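Side-chain contacts in fructosyl amine:oxygen oxidoreductase (Neosartorya fumigata, PDB 4WCT), which catalyses the FAD-dependent oxidation of fructosyl amines (Amadori products) with oxygen as electron acceptor, and is thus a deglycating enzyme: residues Gln327-Ala332 / Gln445-Asp450; Arg335-Leu340 / Arg350-Ala355; Gln251-Ala256 / Gln432-Gly437. One frame throughout, in Å; residues are numbered along the deposited sequence.

Contact 1: Gln327-Ala332 / Gln445-Asp450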
loop_
_atom_site.group_PDB
_atom_site.type_symbol
_atom_site.label_atom_id
_atom_site.label_comp_id
_atom_site.label_asym_id
_atom_site.label_seq_id
_atom_site.Cartn_x
_atom_site.Cartn_y
_atom_site.Cartn_z
ATOM N N GLN A 327 7.882 -4.115 -15.971
ATOM C CA GLN A 327 8.636 -2.975 -16.522
ATOM C C GLN A 327 7.937 -1.721 -16.019
ATOM O O GLN A 327 6.845 -1.805 -15.471
ATOM C CB GLN A 327 8.591 -2.974 -18.072
ATOM C CG GLN A 327 9.138 -4.209 -18.799
ATOM C CD GLN A 327 10.598 -4.523 -18.567
ATOM O OE1 GLN A 327 11.378 -3.710 -18.068
ATOM N NE2 GLN A 327 10.994 -5.742 -18.979
ATOM N N ILE A 328 8.530 -0.548 -16.255
ATOM C CA ILE A 328 7.868 0.719 -15.983
ATOM C C ILE A 328 7.983 1.624 -17.198
ATOM O O ILE A 328 8.838 1.370 -18.080
ATOM C CB ILE A 328 8.430 1.463 -14.731
ATOM C CG1 ILE A 328 9.909 1.819 -14.913
ATOM C CG2 ILE A 328 8.142 0.627 -13.470
ATOM C CD1 ILE A 328 10.511 2.539 -13.720
ATOM N N PRO A 329 7.089 2.612 -17.297
ATOM C CA PRO A 329 7.273 3.507 -18.429
ATOM C C PRO A 329 8.642 4.174 -18.415
ATOM O O PRO A 329 9.180 4.516 -17.360
ATOM C CB PRO A 329 6.131 4.520 -18.274
ATOM C CG PRO A 329 5.070 3.758 -17.541
ATOM C CD PRO A 329 5.854 2.933 -16.551
ATOM N N LEU A 330 9.178 4.415 -19.600
ATOM C CA LEU A 330 10.471 5.092 -19.718
ATOM C C LEU A 330 10.447 6.434 -18.995
ATOM O O LEU A 330 11.493 6.897 -18.502
ATOM C CB LEU A 330 10.834 5.263 -21.183
ATOM C CG LEU A 330 11.175 3.955 -21.920
ATOM C CD1 LEU A 330 11.320 4.218 -23.406
ATOM C CD2 LEU A 330 12.431 3.312 -21.368
ATOM N N GLU A 331 9.317 7.141 -19.063
ATOM C CA GLU A 331 9.226 8.441 -18.378
ATOM C C GLU A 331 9.342 8.290 -16.840
ATOM O O GLU A 331 9.825 9.203 -16.167
ATOM C CB GLU A 331 7.948 9.215 -18.781
ATOM C CG GLU A 331 6.700 8.587 -18.190
ATOM C CD GLU A 331 5.503 8.473 -19.097
ATOM O OE1 GLU A 331 5.205 9.404 -19.901
ATOM O OE2 GLU A 331 4.676 7.603 -18.781
ATOM N N ALA A 332 8.993 7.118 -16.320
ATOM C CA ALA A 332 9.081 6.887 -14.875
ATOM C C ALA A 332 10.534 6.557 -14.515
ATOM O O ALA A 332 11.067 7.092 -13.529
ATOM C CB ALA A 332 8.157 5.771 -14.434
ATOM N N GLN A 445 -3.334 3.773 -21.133
ATOM C CA GLN A 445 -3.834 3.645 -22.507
ATOM C C GLN A 445 -3.144 4.646 -23.431
ATOM O O GLN A 445 -3.242 4.503 -24.646
ATOM C CB GLN A 445 -5.340 3.833 -22.556
ATOM C CG GLN A 445 -6.113 2.706 -21.881
ATOM C CD GLN A 445 -6.035 1.398 -22.642
ATOM O OE1 GLN A 445 -6.331 1.352 -23.845
ATOM N NE2 GLN A 445 -5.496 0.365 -21.998
ATOM N N GLN A 446 -2.501 5.664 -22.857
ATOM C CA GLN A 446 -1.735 6.642 -23.639
ATOM C C GLN A 446 -0.234 6.411 -23.579
ATOM O O GLN A 446 0.542 7.215 -24.098
ATOM C CB GLN A 446 -2.076 8.051 -23.163
ATOM C CG GLN A 446 -3.536 8.406 -23.385
ATOM C CD GLN A 446 -3.921 9.779 -22.857
ATOM O OE1 GLN A 446 -3.477 10.206 -21.791
ATOM N NE2 GLN A 446 -4.812 10.452 -23.578
ATOM N N VAL A 447 0.179 5.260 -23.046
ATOM C CA VAL A 447 1.596 4.893 -22.999
ATOM C C VAL A 447 1.841 3.936 -24.139
ATOM O O VAL A 447 1.223 2.903 -24.222
ATOM C CB VAL A 447 2.016 4.269 -21.634
ATOM C CG1 VAL A 447 3.486 3.897 -21.637
ATOM C CG2 VAL A 447 1.745 5.247 -20.494
ATOM N N GLY A 448 2.766 4.300 -25.032
ATOM C CA GLY A 448 3.051 3.469 -26.192
ATOM C C GLY A 448 3.577 2.102 -25.809
ATOM O O GLY A 448 4.321 1.964 -24.843
ATOM N N GLU A 449 3.380 1.129 -26.683
ATOM C CA GLU A 449 3.927 -0.196 -26.468
ATOM C C GLU A 449 5.446 -0.196 -26.379
ATOM O O GLU A 449 6.023 -1.024 -25.682
ATOM C CB GLU A 449 3.473 -1.159 -27.583
ATOM C CG GLU A 449 2.060 -1.679 -27.385
ATOM C CD GLU A 449 1.388 -2.092 -28.684
ATOM O OE1 GLU A 449 1.744 -3.164 -29.220
ATOM O OE2 GLU A 449 0.481 -1.364 -29.150
ATOM N N ASP A 450 6.096 0.742 -27.066
ATOM C CA ASP A 450 7.538 0.792 -27.108
ATOM C C ASP A 450 8.111 1.797 -26.112
ATOM O O ASP A 450 9.302 2.090 -26.123
ATOM C CB ASP A 450 8.027 1.148 -28.516
ATOM C CG ASP A 450 7.520 2.488 -28.983
ATOM O OD1 ASP A 450 6.715 3.134 -28.274
ATOM O OD2 ASP A 450 7.781 2.810 -30.150
#
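Pro329, Leu330 and Glu331, at the N-terminal end of helix 330-343, meet Val447 and Asp450 of the C-terminal loop in a surface contact made by a few van der Waals touches. Val447 does most of the touching by presenting a different methyl to each of two neighbours. With CG1 anti to the backbone N (chi1 180°), that methyl faces the ring of Pro329, its CG1 lying 4.3 Å from Pro329 CB, while CG2, beside the backbone N, lies 4.1 Å from Glu331 OE2. Glu331 reaches this point by a folded route: its CG sits between the backbone N and carbonyl carbon (chi1 72°) and the chain bends at chi2, so that the carboxylate is carried across the valine at a slant. The same OE2 is hydrogen-bonded to Tyr305 OH. At the other end, Leu330 brings CD1 to 4.0 Å from the backbone O of Asp450, an oxygen that is hydrogen-bonded to Lys454 NZ. Trp452 touches both Pro329 and Val447, backing the apolar part of the seam. The chemistry is therefore divided: the apolar touch is Pro329 against Val447, while the two oxygens approached by methyls, Glu331 OE2 and Asp450 O, are hydrogen-bonded to Tyr305 and Lys454.

Contact 2: Arg335-Leu340 / Arg350-Ala355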
loop_
_atom_site.group_PDB
_atom_site.type_symbol
_atom_site.label_atom_id
_atom_site.label_comp_id
_atom_site.label_asym_id
_atom_site.label_seq_id
_atom_site.Cartn_x
_atom_site.Cartn_y
_atom_site.Cartn_z
ATOM N N ARG A 335 12.285 9.858 -14.306
ATOM C CA ARG A 335 12.001 10.575 -13.060
ATOM C C ARG A 335 12.819 9.990 -11.908
ATOM O O ARG A 335 13.318 10.728 -11.057
ATOM C CB ARG A 335 10.512 10.572 -12.729
ATOM C CG ARG A 335 9.687 11.453 -13.647
ATOM C CD ARG A 335 8.227 11.517 -13.228
ATOM N NE ARG A 335 7.592 10.220 -13.256
ATOM C CZ ARG A 335 6.728 9.811 -14.173
ATOM N NH1 ARG A 335 6.401 10.599 -15.193
ATOM N NH2 ARG A 335 6.185 8.596 -14.065
ATOM N N ALA A 336 12.950 8.666 -11.891
ATOM C CA ALA A 336 13.788 8.016 -10.868
ATOM C C ALA A 336 15.229 8.469 -10.978
ATOM O O ALA A 336 15.886 8.726 -9.968
ATOM C CB ALA A 336 13.719 6.499 -10.945
ATOM N N ARG A 337 15.729 8.609 -12.195
ATOM C CA ARG A 337 17.106 9.018 -12.380
ATOM C C ARG A 337 17.308 10.482 -12.040
ATOM O O ARG A 337 18.359 10.860 -11.525
ATOM C CB ARG A 337 17.561 8.722 -13.808
ATOM C CG ARG A 337 17.634 7.247 -14.114
ATOM C CD ARG A 337 18.295 7.003 -15.435
ATOM N NE ARG A 337 18.239 5.594 -15.829
ATOM C CZ ARG A 337 19.002 4.636 -15.314
ATOM N NH1 ARG A 337 19.942 4.931 -14.435
ATOM N NH2 ARG A 337 18.829 3.355 -15.660
ATOM N N ASP A 338 16.285 11.299 -12.275
ATOM C CA ASP A 338 16.282 12.687 -11.821
ATOM C C ASP A 338 16.383 12.800 -10.279
ATOM O O ASP A 338 17.205 13.557 -9.761
ATOM C CB ASP A 338 15.008 13.380 -12.296
ATOM C CG ASP A 338 14.874 14.799 -11.754
ATOM O OD1 ASP A 338 15.616 15.675 -12.227
ATOM O OD2 ASP A 338 14.096 15.034 -10.796
ATOM N N PHE A 339 15.628 11.963 -9.562
ATOM C CA PHE A 339 15.737 11.889 -8.108
ATOM C C PHE A 339 17.162 11.514 -7.711
ATOM O O PHE A 339 17.751 12.125 -6.810
ATOM C CB PHE A 339 14.753 10.861 -7.545
ATOM C CG PHE A 339 14.933 10.564 -6.086
ATOM C CD1 PHE A 339 14.266 11.288 -5.109
ATOM C CD2 PHE A 339 15.720 9.510 -5.692
ATOM C CE1 PHE A 339 14.427 11.004 -3.762
ATOM C CE2 PHE A 339 15.938 9.253 -4.353
ATOM C CZ PHE A 339 15.283 10.014 -3.372
ATOM N N LEU A 340 17.706 10.488 -8.361
ATOM C CA LEU A 340 19.090 10.061 -8.075
ATOM C C LEU A 340 20.089 11.173 -8.384
ATOM O O LEU A 340 21.078 11.317 -7.654
ATOM C CB LEU A 340 19.455 8.815 -8.856
ATOM C CG LEU A 340 18.729 7.539 -8.409
ATOM C CD1 LEU A 340 19.072 6.469 -9.415
ATOM C CD2 LEU A 340 19.150 7.160 -6.999
ATOM N N ARG A 350 23.205 4.150 -13.432
ATOM C CA ARG A 350 23.361 2.698 -13.285
ATOM C C ARG A 350 22.194 2.000 -13.971
ATOM O O ARG A 350 21.045 2.468 -13.936
ATOM C CB ARG A 350 23.386 2.303 -11.826
ATOM C CG ARG A 350 24.605 2.829 -11.088
ATOM C CD ARG A 350 25.784 1.898 -11.222
ATOM N NE ARG A 350 25.679 0.804 -10.273
ATOM C CZ ARG A 350 26.198 0.814 -9.039
ATOM N NH1 ARG A 350 27.091 1.731 -8.685
ATOM N NH2 ARG A 350 25.968 -0.217 -8.259
ATOM N N PRO A 351 22.472 0.859 -14.590
ATOM C CA PRO A 351 21.385 0.095 -15.189
ATOM C C PRO A 351 20.396 -0.427 -14.176
ATOM O O PRO A 351 20.753 -0.715 -13.037
ATOM C CB PRO A 351 22.104 -1.067 -15.882
ATOM C CG PRO A 351 23.368 -1.220 -15.146
ATOM C CD PRO A 351 23.752 0.128 -14.615
ATOM N N LEU A 352 19.140 -0.494 -14.583
ATOM C CA LEU A 352 18.106 -1.041 -13.729
ATOM C C LEU A 352 18.203 -2.552 -13.775
ATOM O O LEU A 352 18.356 -3.146 -14.845
ATOM C CB LEU A 352 16.718 -0.600 -14.186
ATOM C CG LEU A 352 16.455 0.892 -14.241
ATOM C CD1 LEU A 352 14.984 1.095 -14.612
ATOM C CD2 LEU A 352 16.827 1.587 -12.923
ATOM N N SER A 353 18.035 -3.179 -12.614
ATOM C CA SER A 353 18.043 -4.619 -12.520
ATOM C C SER A 353 16.664 -5.235 -12.488
ATOM O O SER A 353 16.496 -6.475 -12.654
ATOM C CB SER A 353 18.862 -5.044 -11.318
ATOM O OG SER A 353 18.272 -4.625 -10.113
ATOM N N PHE A 354 15.677 -4.401 -12.152
ATOM C CA PHE A 354 14.268 -4.826 -11.995
ATOM C C PHE A 354 13.413 -3.577 -12.042
ATOM O O PHE A 354 13.846 -2.526 -11.587
ATOM C CB PHE A 354 14.052 -5.516 -10.670
ATOM C CG PHE A 354 12.643 -6.020 -10.463
ATOM C CD1 PHE A 354 12.151 -7.073 -11.215
ATOM C CD2 PHE A 354 11.810 -5.418 -9.531
ATOM C CE1 PHE A 354 10.839 -7.527 -11.031
ATOM C CE2 PHE A 354 10.504 -5.831 -9.377
ATOM C CZ PHE A 354 10.016 -6.883 -10.121
ATOM N N ALA A 355 12.177 -3.706 -12.522
ATOM C CA ALA A 355 11.216 -2.634 -12.383
ATOM C C ALA A 355 9.805 -3.205 -12.527
ATOM O O ALA A 355 9.608 -4.227 -13.208
ATOM C CB ALA A 355 11.456 -1.549 -13.432
#
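Arg337 reaches across to the backbone of Arg350 within a helix-loop-strand unit, in which helix 330-343 leads through a short connection to strand 352-362; the arginine ties the helix to the chain just ahead of the strand. From CB the side chain leaves with CG beside the backbone N and runs extended from CG to NE, spanning the gap between helix and loop. A turn at chi4 (-76°) then sets the guanidinium edge-on, with Arg350 O in its plane. CZ stands 3.3 Å from Arg350 O, which both terminal nitrogens reach from the same face of the carbonyl, tilted from its plane. NH1 donates to Arg350 O at 2.7 Å (152° at the hydrogen) and also to Ala348 O. NH2 donates to the same Arg350 O at 2.9 Å, a more bent bond of 139°, and forms a salt bridge with Glu333 one helical turn back, which should hold the group's rotation. Beside NH2, Pro351 CA also lies near the guanidinium plane. The side chain of Arg350 turns elsewhere, to a salt bridge with Glu268. Leu352, packed against Cys260 and Ile455, completes the contact from an oblique direction, its CG 3.7 Å and its CD2 3.8 Å from Arg337 NH2.

Contact 3: Gln251-Ala256 / Gln432-Gly437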
loop_
_atom_site.group_PDB
_atom_site.type_symbol
_atom_site.label_atom_id
_atom_site.label_comp_id
_atom_site.label_asym_id
_atom_site.label_seq_id
_atom_site.Cartn_x
_atom_site.Cartn_y
_atom_site.Cartn_z
ATOM N N GLN A 251 -16.277 4.162 -5.166
ATOM C CA GLN A 251 -15.497 4.416 -3.984
ATOM C C GLN A 251 -14.038 3.997 -4.142
ATOM O O GLN A 251 -13.177 4.465 -3.389
ATOM C CB GLN A 251 -16.088 3.734 -2.749
ATOM C CG GLN A 251 -17.442 4.284 -2.332
ATOM C CD GLN A 251 -17.996 3.529 -1.151
ATOM O OE1 GLN A 251 -17.709 3.847 0.009
ATOM N NE2 GLN A 251 -18.637 2.434 -1.438
ATOM N N LEU A 252 -13.738 3.178 -5.137
ATOM C CA LEU A 252 -12.350 2.779 -5.406
ATOM C C LEU A 252 -11.880 3.297 -6.740
ATOM O O LEU A 252 -12.525 3.082 -7.769
ATOM C CB LEU A 252 -12.197 1.258 -5.339
ATOM C CG LEU A 252 -12.476 0.570 -3.998
ATOM C CD1 LEU A 252 -12.243 -0.945 -4.163
ATOM C CD2 LEU A 252 -11.624 1.110 -2.842
ATOM N N ARG A 253 -10.641 3.808 -6.763
ATOM C CA ARG A 253 -9.949 4.090 -8.005
ATOM C C ARG A 253 -8.684 3.262 -8.064
ATOM O O ARG A 253 -7.710 3.608 -7.422
ATOM C CB ARG A 253 -9.587 5.568 -8.117
ATOM C CG ARG A 253 -8.939 5.902 -9.423
ATOM C CD ARG A 253 -8.435 7.339 -9.519
ATOM N NE ARG A 253 -7.308 7.567 -8.623
ATOM C CZ ARG A 253 -6.800 8.765 -8.362
ATOM N NH1 ARG A 253 -7.264 9.850 -9.002
ATOM N NH2 ARG A 253 -5.845 8.871 -7.451
ATOM N N PRO A 254 -8.683 2.181 -8.859
ATOM C CA PRO A 254 -7.432 1.460 -9.013
ATOM C C PRO A 254 -6.381 2.340 -9.686
ATOM O O PRO A 254 -6.630 2.898 -10.746
ATOM C CB PRO A 254 -7.806 0.265 -9.894
ATOM C CG PRO A 254 -9.268 0.052 -9.624
ATOM C CD PRO A 254 -9.822 1.441 -9.433
ATOM N N THR A 255 -5.211 2.430 -9.074
ATOM C CA THR A 255 -4.186 3.399 -9.469
ATOM C C THR A 255 -2.818 2.765 -9.245
ATOM O O THR A 255 -2.646 2.013 -8.288
ATOM C CB THR A 255 -4.299 4.710 -8.643
ATOM O OG1 THR A 255 -5.655 5.139 -8.554
ATOM C CG2 THR A 255 -3.453 5.838 -9.213
ATOM N N ALA A 256 -1.892 3.020 -10.178
ATOM C CA ALA A 256 -0.563 2.404 -10.162
ATOM C C ALA A 256 0.560 3.386 -9.928
ATOM O O ALA A 256 0.571 4.496 -10.474
ATOM C CB ALA A 256 -0.312 1.648 -11.438
ATOM N N GLN A 432 -5.535 14.106 -5.653
ATOM C CA GLN A 432 -5.685 13.509 -4.312
ATOM C C GLN A 432 -4.452 13.668 -3.424
ATOM O O GLN A 432 -3.950 12.711 -2.791
ATOM C CB GLN A 432 -6.149 12.040 -4.462
ATOM C CG GLN A 432 -7.504 11.971 -5.188
ATOM C CD GLN A 432 -8.286 10.672 -4.947
ATOM O OE1 GLN A 432 -8.730 9.992 -5.887
ATOM N NE2 GLN A 432 -8.483 10.347 -3.687
ATOM N N ASN A 433 -3.939 14.902 -3.413
ATOM C CA ASN A 433 -2.874 15.315 -2.486
ATOM C C ASN A 433 -1.570 14.613 -2.783
ATOM O O ASN A 433 -0.710 14.487 -1.914
ATOM C CB ASN A 433 -3.275 15.109 -1.014
ATOM C CG ASN A 433 -2.412 15.911 -0.054
ATOM O OD1 ASN A 433 -1.978 17.037 -0.368
ATOM N ND2 ASN A 433 -2.064 15.300 1.082
ATOM N N ARG A 434 -1.372 14.244 -4.038
ATOM C CA ARG A 434 -0.067 13.803 -4.512
ATOM C C ARG A 434 0.522 14.767 -5.519
ATOM O O ARG A 434 -0.199 15.465 -6.226
ATOM C CB ARG A 434 -0.159 12.400 -5.155
ATOM C CG ARG A 434 -0.633 11.268 -4.226
ATOM C CD ARG A 434 -0.476 9.915 -4.875
ATOM N NE ARG A 434 -0.852 8.774 -4.023
ATOM C CZ ARG A 434 -2.080 8.268 -3.943
ATOM N NH1 ARG A 434 -3.093 8.804 -4.610
ATOM N NH2 ARG A 434 -2.296 7.189 -3.220
ATOM N N PHE A 435 1.845 14.724 -5.621
ATOM C CA PHE A 435 2.609 15.620 -6.464
ATOM C C PHE A 435 3.692 14.878 -7.230
ATOM O O PHE A 435 3.943 13.696 -6.992
ATOM C CB PHE A 435 3.273 16.681 -5.599
ATOM C CG PHE A 435 2.293 17.501 -4.809
ATOM C CD1 PHE A 435 1.875 17.077 -3.553
ATOM C CD2 PHE A 435 1.594 18.536 -5.444
ATOM C CE1 PHE A 435 0.849 17.743 -2.896
ATOM C CE2 PHE A 435 0.538 19.157 -4.807
ATOM C CZ PHE A 435 0.193 18.784 -3.523
ATOM N N GLY A 436 4.303 15.585 -8.162
ATOM C CA GLY A 436 5.427 15.059 -8.912
ATOM C C GLY A 436 5.105 14.689 -10.346
ATOM O O GLY A 436 3.942 14.649 -10.745
ATOM N N GLY A 437 6.135 14.512 -11.163
ATOM C CA GLY A 437 5.937 14.222 -12.560
ATOM C C GLY A 437 5.145 15.311 -13.249
ATOM O O GLY A 437 5.345 16.518 -13.009
HETATM O O HOH W 1 -3.540 10.653 -6.813
#
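Gln432 lays its amide oxygen over one face of the Arg253 guanidinium, a buried example of an arginine recognised from above as well as round its rim. This is the close-packed half of the contact. Gln432 OE1 stands over the centre of the group, 3.4 Å from Arg253 CZ, and the angles to the terminal nitrogens are too poor for hydrogen bonds; the oxygen meets the flat face of the cation. The amide is inclined rather than stacked, its plane 48° from that of the guanidinium. Other residues fix it there, since OE1 accepts from Arg426 NH2 and NE2 bonds to Thr363 O. Arg253, for its part, is folded back at chi3 (68°), which brings NE to within 2.9 Å of Thr255 OG1, a partner tilted from the guanidinium plane. Thr255 OG1 in turn donates to Arg253 O at 2.8 Å from above the carbonyl plane, closing a small loop on the strand. NH1 is held by the backbone oxygens of Trp428 and Ala430.

The looser half is spanned by water. Arg434, extended from CG to NE, stops with its NH1 4.0 Å from Arg253 NH2, at the edge of that guanidinium. One water accepts from both, 3.0 Å from Arg253 NH2 and 2.9 Å from Arg434 NH1, where it lies in the plane of the Arg434 group. Asp362 OD2 makes salt bridges with the same two nitrogens.

The neighbouring cations are thus joined through one carboxylate oxygen and one water. Such an arrangement would be expected to offset their charges and favour an ionised Asp362, and it fastens the loop bearing Gln432 and Arg434 to the start of strand 253-263.

Contacts 1 and 2 share helix 330-343, with centres 15 Å apart, and meet where Ile328 CG2 packs 4.0 Å from Ala355 CB. Contact 2 also reaches contact 3, although their centres are 21 Å apart: Arg335 CD lies 3.6 Å from Gly437 CA, and their strands, 352-362 and 253-263, are neighbours in one sheet. Contacts 1 and 3 do not touch, their nearest atoms being about 7 Å apart. Tyr305 nevertheless relates all three, its hydroxyl bonding to Glu331 and Arg335 and its backbone to Ala256. Relative to the bound FAD, the side chains of Arg434, Pro329 and Leu352 lie about 7, 11 and 14 Å away, so contact 3 comes nearest the cofactor.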